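Local coordinates for uncharacterized protein (Bacteroides caccae, PDB 4L7A), which is of unproven function but is probably a zinc-dependent metallopeptidase of the Peptidase_MA clan, at residues N167-W173 and P189-P195; W102-Y107 and Y137-V141. All coordinates share one frame; numbering follows the deposited sequence.

Contact 1: N167-W173 and P189-P195; sequences NYTPTGW and PYAGSKP
The Tyr168 ring has Pro195 on one face: CD sits over its centre, 3.8 Å from the Tyr168 ring centroid and 6° off the ring normal, a CH-pi contact. At the ring's edge, near its plane, Tyr168 CE1 meets Ala191 O at 3.5 Å. Trp173 presents a face to the edge of Tyr190 in a T-shaped pair, the two six-membered rings 4.7 Å apart between centroids and inclined at 61°. With CG placed between the backbone N and the carbonyl carbon (chi1 54°), the indole also lays CD1 against Ser193 CB. Between these aromatic ends, Thr169 N donates a straight bond to Gly192 O (2.9 Å). Beside it, Pro170 has no N-H to offer Ser193 O and meets it through a CA-H...O contact. One water donates to Trp173 O at 2.7 Å and to Pro189 O at 2.9 Å. Within its own loop, Ser193 N bonds to Tyr190 O. Tyr168 OH reaches Asp198 on helix 195-208, and Lys194, the N-cap residue, pairs with Glu197. The union of the two loops therefore depends on one direct backbone bond, a water bridge and ring contacts, while the lysine charge is spent on the helix that follows.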
loop_
_atom_site.group_PDB
_atom_site.type_symbol
_atom_site.label_atom_id
_atom_site.label_comp_id
_atom_site.label_asym_id
_atom_site.label_seq_id
_atom_site.Cartn_x
_atom_site.Cartn_y
_atom_site.Cartn_z
ATOM N N ASN A 167 6.976 9.317 23.996
ATOM C CA ASN A 167 6.565 7.918 23.939
ATOM C C ASN A 167 7.079 7.121 22.742
ATOM O O ASN A 167 6.769 5.937 22.637
ATOM C CB ASN A 167 5.035 7.855 23.985
ATOM C CG ASN A 167 4.508 8.198 25.340
ATOM O OD1 ASN A 167 5.144 7.907 26.304
ATOM N ND2 ASN A 167 3.381 8.852 25.416
ATOM N N TYR A 168 7.867 7.755 21.873
ATOM C CA TYR A 168 8.436 7.071 20.734
ATOM C C TYR A 168 9.591 6.156 21.162
ATOM O O TYR A 168 10.288 6.448 22.092
ATOM C CB TYR A 168 8.929 8.086 19.695
ATOM C CG TYR A 168 7.789 8.739 18.923
ATOM C CD1 TYR A 168 7.090 8.029 17.966
ATOM C CD2 TYR A 168 7.375 10.018 19.199
ATOM C CE1 TYR A 168 6.054 8.588 17.263
ATOM C CE2 TYR A 168 6.284 10.620 18.493
ATOM C CZ TYR A 168 5.634 9.877 17.535
ATOM O OH TYR A 168 4.602 10.398 16.823
ATOM N N THR A 169 9.788 5.063 20.447
ATOM C CA THR A 169 10.961 4.193 20.670
ATOM C C THR A 169 11.621 3.929 19.319
ATOM O O THR A 169 11.309 2.939 18.664
ATOM C CB THR A 169 10.577 2.888 21.399
ATOM O OG1 THR A 169 9.554 2.195 20.673
ATOM C CG2 THR A 169 10.081 3.207 22.808
ATOM N N PRO A 170 12.488 4.863 18.858
ATOM C CA PRO A 170 13.060 4.751 17.503
ATOM C C PRO A 170 13.811 3.432 17.343
ATOM O O PRO A 170 13.742 2.841 16.319
ATOM C CB PRO A 170 14.014 5.950 17.373
ATOM C CG PRO A 170 13.685 6.880 18.530
ATOM C CD PRO A 170 12.868 6.105 19.552
ATOM N N THR A 171 14.481 2.980 18.379
ATOM C CA THR A 171 14.994 1.623 18.452
ATOM C C THR A 171 14.178 0.856 19.484
ATOM O O THR A 171 13.929 1.383 20.557
ATOM C CB THR A 171 16.482 1.621 18.878
ATOM O OG1 THR A 171 17.247 2.260 17.847
ATOM C CG2 THR A 171 16.991 0.163 19.021
ATOM N N GLY A 172 13.827 -0.388 19.195
ATOM C CA GLY A 172 13.023 -1.201 20.121
ATOM C C GLY A 172 11.501 -1.179 19.962
ATOM O O GLY A 172 10.793 -1.819 20.755
ATOM N N TRP A 173 11.002 -0.475 18.935
ATOM C CA TRP A 173 9.551 -0.374 18.680
ATOM C C TRP A 173 8.866 -1.710 18.561
ATOM O O TRP A 173 7.701 -1.862 18.948
ATOM C CB TRP A 173 9.251 0.422 17.416
ATOM C CG TRP A 173 9.911 -0.026 16.170
ATOM C CD1 TRP A 173 11.085 0.463 15.641
ATOM C CD2 TRP A 173 9.431 -1.002 15.261
ATOM N NE1 TRP A 173 11.350 -0.166 14.456
ATOM C CE2 TRP A 173 10.359 -1.082 14.207
ATOM C CE3 TRP A 173 8.292 -1.807 15.220
ATOM C CZ2 TRP A 173 10.200 -1.951 13.136
ATOM C CZ3 TRP A 173 8.156 -2.703 14.176
ATOM C CH2 TRP A 173 9.109 -2.759 13.144
ATOM N N PRO A 189 2.474 -0.965 16.442
ATOM C CA PRO A 189 3.815 -0.847 17.065
ATOM C C PRO A 189 4.759 0.007 16.271
ATOM O O PRO A 189 5.459 0.846 16.844
ATOM C CB PRO A 189 4.314 -2.291 17.068
ATOM C CG PRO A 189 3.042 -3.088 17.266
ATOM C CD PRO A 189 1.996 -2.354 16.424
ATOM N N TYR A 190 4.777 -0.175 14.947
ATOM C CA TYR A 190 5.655 0.613 14.067
ATOM C C TYR A 190 5.387 2.115 14.080
ATOM O O TYR A 190 6.311 2.922 13.965
ATOM C CB TYR A 190 5.539 0.080 12.629
ATOM C CG TYR A 190 6.592 0.574 11.710
ATOM C CD1 TYR A 190 7.916 0.489 12.039
ATOM C CD2 TYR A 190 6.284 1.023 10.470
ATOM C CE1 TYR A 190 8.892 0.917 11.167
ATOM C CE2 TYR A 190 7.276 1.468 9.589
ATOM C CZ TYR A 190 8.534 1.395 9.927
ATOM O OH TYR A 190 9.508 1.808 9.036
ATOM N N ALA A 191 4.138 2.495 14.264
ATOM C CA ALA A 191 3.774 3.917 14.428
ATOM C C ALA A 191 4.395 4.533 15.665
ATOM O O ALA A 191 4.697 5.735 15.685
ATOM C CB ALA A 191 2.295 4.091 14.472
ATOM N N GLY A 192 4.658 3.712 16.662
ATOM C CA GLY A 192 5.371 4.142 17.857
ATOM C C GLY A 192 6.915 4.277 17.701
ATOM O O GLY A 192 7.617 4.418 18.701
ATOM N N SER A 193 7.464 4.210 16.485
ATOM C CA SER A 193 8.921 4.308 16.343
ATOM C C SER A 193 9.396 5.786 16.262
ATOM O O SER A 193 10.233 6.245 17.048
ATOM C CB SER A 193 9.378 3.528 15.091
ATOM O OG SER A 193 8.653 3.909 13.926
ATOM N N LYS A 194 8.837 6.517 15.299
ATOM C CA LYS A 194 9.280 7.846 14.976
ATOM C C LYS A 194 8.066 8.612 14.404
ATOM O O LYS A 194 7.237 8.017 13.688
ATOM C CB LYS A 194 10.384 7.616 13.919
ATOM C CG LYS A 194 11.498 8.546 13.827
ATOM C CD LYS A 194 12.806 7.887 13.292
ATOM C CE LYS A 194 12.785 7.216 11.897
ATOM N NZ LYS A 194 12.504 8.067 10.639
ATOM N N PRO A 195 7.953 9.929 14.671
ATOM C CA PRO A 195 6.811 10.662 14.120
ATOM C C PRO A 195 6.596 10.479 12.629
ATOM O O PRO A 195 5.452 10.404 12.196
ATOM C CB PRO A 195 7.147 12.150 14.422
ATOM C CG PRO A 195 8.099 12.109 15.512
ATOM C CD PRO A 195 8.840 10.818 15.449
HETATM O O HOH W 1 6.390 0.423 19.545
#

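Contact 2: W102-Y107 and Y137-V141; sequences WDKGTY and YYFKV
Thr106 meets helix 131-153 at Tyr137, its OG1 donating to Tyr137 O at 2.6 Å. The hydroxyl comes in the carbonyl plane, on a lone pair, with a C=O...O angle of 120°; the torsion that sets OG1 between the Thr106 backbone N and carbonyl carbon (chi1 49°) brings it there. The acceptor stands at a wider pi-type turn of the helix: Tyr137 O is 6.2 Å from Val141 N, too far for the usual i to i+4 bond, and the threonine hydroxyl is a donor to this carbonyl. Thr106 CG2, anti to the carbonyl carbon, lies 3.7 Å from Tyr137 CD1. The carbonyl O of Thr106 lies in the plane of the Tyr138 ring, 3.3 Å from Tyr138 CE1 at the edge, while Tyr137 CB rests over the centre of one face of that ring. A valine here would probably leave Tyr137 O without its hydroxyl donor and the loop without its polar tie to the helix. Tyr107 and Val141, both partly exposed, extend this close packing: Val141 CG1 lies over a face of Tyr107, 3.9 Å from the ring centroid. The Trp102 side is looser. On the exposed type I turn, closed by a weak Gly105 N to Trp102 O bond, Trp102 receives Tyr137 OH over one indole face, toward the rim; the rings are nearly parallel but slid apart, with 5.8 Å between the centroids of the Trp102 five-membered ring and the Tyr137 ring. The loop leads from strand 93-98 into edge strand 107-112 and leans on helix 131-153. Strand 115-122 ties both together, Tyr121 bonding the Thr106 backbone and taking Tyr138 OH on its carbonyl; Trp125 stands edge-to-face with Tyr137, and Lys140 points to helix 195-208.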
loop_
_atom_site.group_PDB
_atom_site.type_symbol
_atom_site.label_atom_id
_atom_site.label_comp_id
_atom_site.label_asym_id
_atom_site.label_seq_id
_atom_site.Cartn_x
_atom_site.Cartn_y
_atom_site.Cartn_z
ATOM N N TRP A 102 3.725 -17.169 1.403
ATOM C CA TRP A 102 3.707 -15.858 2.036
ATOM C C TRP A 102 4.622 -15.764 3.242
ATOM O O TRP A 102 4.843 -14.674 3.753
ATOM C CB TRP A 102 2.299 -15.523 2.519
ATOM C CG TRP A 102 1.831 -16.333 3.674
ATOM C CD1 TRP A 102 2.122 -16.133 5.003
ATOM C CD2 TRP A 102 0.953 -17.444 3.620
ATOM N NE1 TRP A 102 1.516 -17.086 5.765
ATOM C CE2 TRP A 102 0.783 -17.906 4.947
ATOM C CE3 TRP A 102 0.315 -18.119 2.580
ATOM C CZ2 TRP A 102 -0.022 -19.002 5.265
ATOM C CZ3 TRP A 102 -0.497 -19.243 2.893
ATOM C CH2 TRP A 102 -0.654 -19.661 4.228
ATOM N N ASP A 103 5.139 -16.908 3.695
ATOM C CA ASP A 103 5.875 -17.007 4.970
ATOM C C ASP A 103 7.225 -16.251 5.059
ATOM O O ASP A 103 7.660 -15.962 6.142
ATOM C CB ASP A 103 6.079 -18.497 5.364
ATOM C CG ASP A 103 7.036 -19.241 4.417
ATOM O OD1 ASP A 103 7.371 -18.734 3.317
ATOM O OD2 ASP A 103 7.450 -20.370 4.747
ATOM N N LYS A 104 7.900 -15.967 3.954
ATOM C CA LYS A 104 9.102 -15.111 3.975
ATOM C C LYS A 104 8.763 -13.647 3.641
ATOM O O LYS A 104 9.563 -12.997 2.995
ATOM C CB LYS A 104 10.116 -15.508 2.887
ATOM C CG LYS A 104 10.495 -16.946 2.792
ATOM C CD LYS A 104 11.494 -17.327 3.798
ATOM C CE LYS A 104 12.298 -18.492 3.302
ATOM N NZ LYS A 104 12.892 -19.176 4.482
ATOM N N GLY A 105 7.589 -13.145 3.991
ATOM C CA GLY A 105 7.212 -11.781 3.572
ATOM C C GLY A 105 6.717 -11.636 2.147
ATOM O O GLY A 105 6.989 -12.462 1.319
ATOM N N THR A 106 5.974 -10.579 1.861
ATOM C CA THR A 106 5.301 -10.460 0.587
ATOM C C THR A 106 5.704 -9.259 -0.259
ATOM O O THR A 106 5.108 -9.013 -1.305
ATOM C CB THR A 106 3.834 -10.379 0.882
ATOM O OG1 THR A 106 3.632 -9.382 1.899
ATOM C CG2 THR A 106 3.337 -11.747 1.398
ATOM N N TYR A 107 6.681 -8.480 0.197
ATOM C CA TYR A 107 7.142 -7.295 -0.513
ATOM C C TYR A 107 8.583 -6.979 -0.112
ATOM O O TYR A 107 9.045 -7.399 0.970
ATOM C CB TYR A 107 6.258 -6.063 -0.192
ATOM C CG TYR A 107 6.502 -5.515 1.201
ATOM C CD1 TYR A 107 5.904 -6.093 2.341
ATOM C CD2 TYR A 107 7.421 -4.494 1.403
ATOM C CE1 TYR A 107 6.200 -5.611 3.641
ATOM C CE2 TYR A 107 7.713 -4.007 2.711
ATOM C CZ TYR A 107 7.121 -4.567 3.803
ATOM O OH TYR A 107 7.487 -4.032 5.055
ATOM N N TYR A 137 -0.819 -8.207 2.949
ATOM C CA TYR A 137 0.346 -8.552 2.209
ATOM C C TYR A 137 0.939 -7.381 1.432
ATOM O O TYR A 137 2.135 -7.343 1.224
ATOM C CB TYR A 137 -0.007 -9.646 1.169
ATOM C CG TYR A 137 -0.478 -10.966 1.713
ATOM C CD1 TYR A 137 -0.018 -11.451 2.934
ATOM C CD2 TYR A 137 -1.396 -11.752 1.000
ATOM C CE1 TYR A 137 -0.469 -12.685 3.443
ATOM C CE2 TYR A 137 -1.852 -12.991 1.510
ATOM C CZ TYR A 137 -1.365 -13.449 2.717
ATOM O OH TYR A 137 -1.811 -14.647 3.239
ATOM N N TYR A 138 0.078 -6.482 0.949
ATOM C CA TYR A 138 0.427 -5.537 -0.070
ATOM C C TYR A 138 -0.058 -4.129 0.138
ATOM O O TYR A 138 0.776 -3.247 0.115
ATOM C CB TYR A 138 -0.082 -5.957 -1.441
ATOM C CG TYR A 138 0.284 -7.338 -1.907
ATOM C CD1 TYR A 138 1.607 -7.795 -1.876
ATOM C CD2 TYR A 138 -0.677 -8.167 -2.411
ATOM C CE1 TYR A 138 1.954 -9.076 -2.329
ATOM C CE2 TYR A 138 -0.367 -9.436 -2.907
ATOM C CZ TYR A 138 0.961 -9.902 -2.853
ATOM O OH TYR A 138 1.243 -11.165 -3.351
ATOM N N PHE A 139 -1.371 -3.890 0.307
ATOM C CA PHE A 139 -1.832 -2.518 0.148
ATOM C C PHE A 139 -1.504 -1.637 1.340
ATOM O O PHE A 139 -1.223 -0.467 1.166
ATOM C CB PHE A 139 -3.335 -2.422 -0.131
ATOM C CG PHE A 139 -3.719 -2.904 -1.474
ATOM C CD1 PHE A 139 -3.193 -2.317 -2.602
ATOM C CD2 PHE A 139 -4.634 -3.902 -1.616
ATOM C CE1 PHE A 139 -3.516 -2.811 -3.866
ATOM C CE2 PHE A 139 -4.992 -4.360 -2.850
ATOM C CZ PHE A 139 -4.418 -3.841 -3.970
ATOM N N LYS A 140 -1.548 -2.191 2.551
ATOM C CA LYS A 140 -1.191 -1.395 3.743
ATOM C C LYS A 140 0.201 -0.749 3.586
ATOM O O LYS A 140 0.386 0.472 3.748
ATOM C CB LYS A 140 -1.301 -2.236 5.019
ATOM C CG LYS A 140 -0.465 -1.780 6.207
ATOM C CD LYS A 140 -1.133 -0.597 6.822
ATOM C CE LYS A 140 -0.230 0.104 7.866
ATOM N NZ LYS A 140 0.523 -0.820 8.745
ATOM N N VAL A 141 1.201 -1.572 3.345
ATOM C CA VAL A 141 2.567 -1.040 3.161
ATOM C C VAL A 141 2.675 -0.070 1.986
ATOM O O VAL A 141 3.385 0.941 2.061
ATOM C CB VAL A 141 3.584 -2.177 2.962
ATOM C CG1 VAL A 141 4.903 -1.629 2.689
ATOM C CG2 VAL A 141 3.644 -2.993 4.268
#

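In the fold
Contact 2 closes in sequence before contact 1 opens, and the two do not touch: their centres are 21 Å apart and their nearest atoms about 6 Å. Contact 2 joins the sheet side of the fold to helix 131-153, while contact 1, its centre about 20 Å from the chain centre, joins two loops ahead of helix 195-208. These helices link them: Glu201 forms a salt bridge with Lys140 and is touched by Tyr190 and Ala191. Helix 131-153 carries an HExxH sequence shortly after Val141, the zinc-binding signature of this peptidase clan, so contact 2 lies about one helical turn before the probable metal-binding residues.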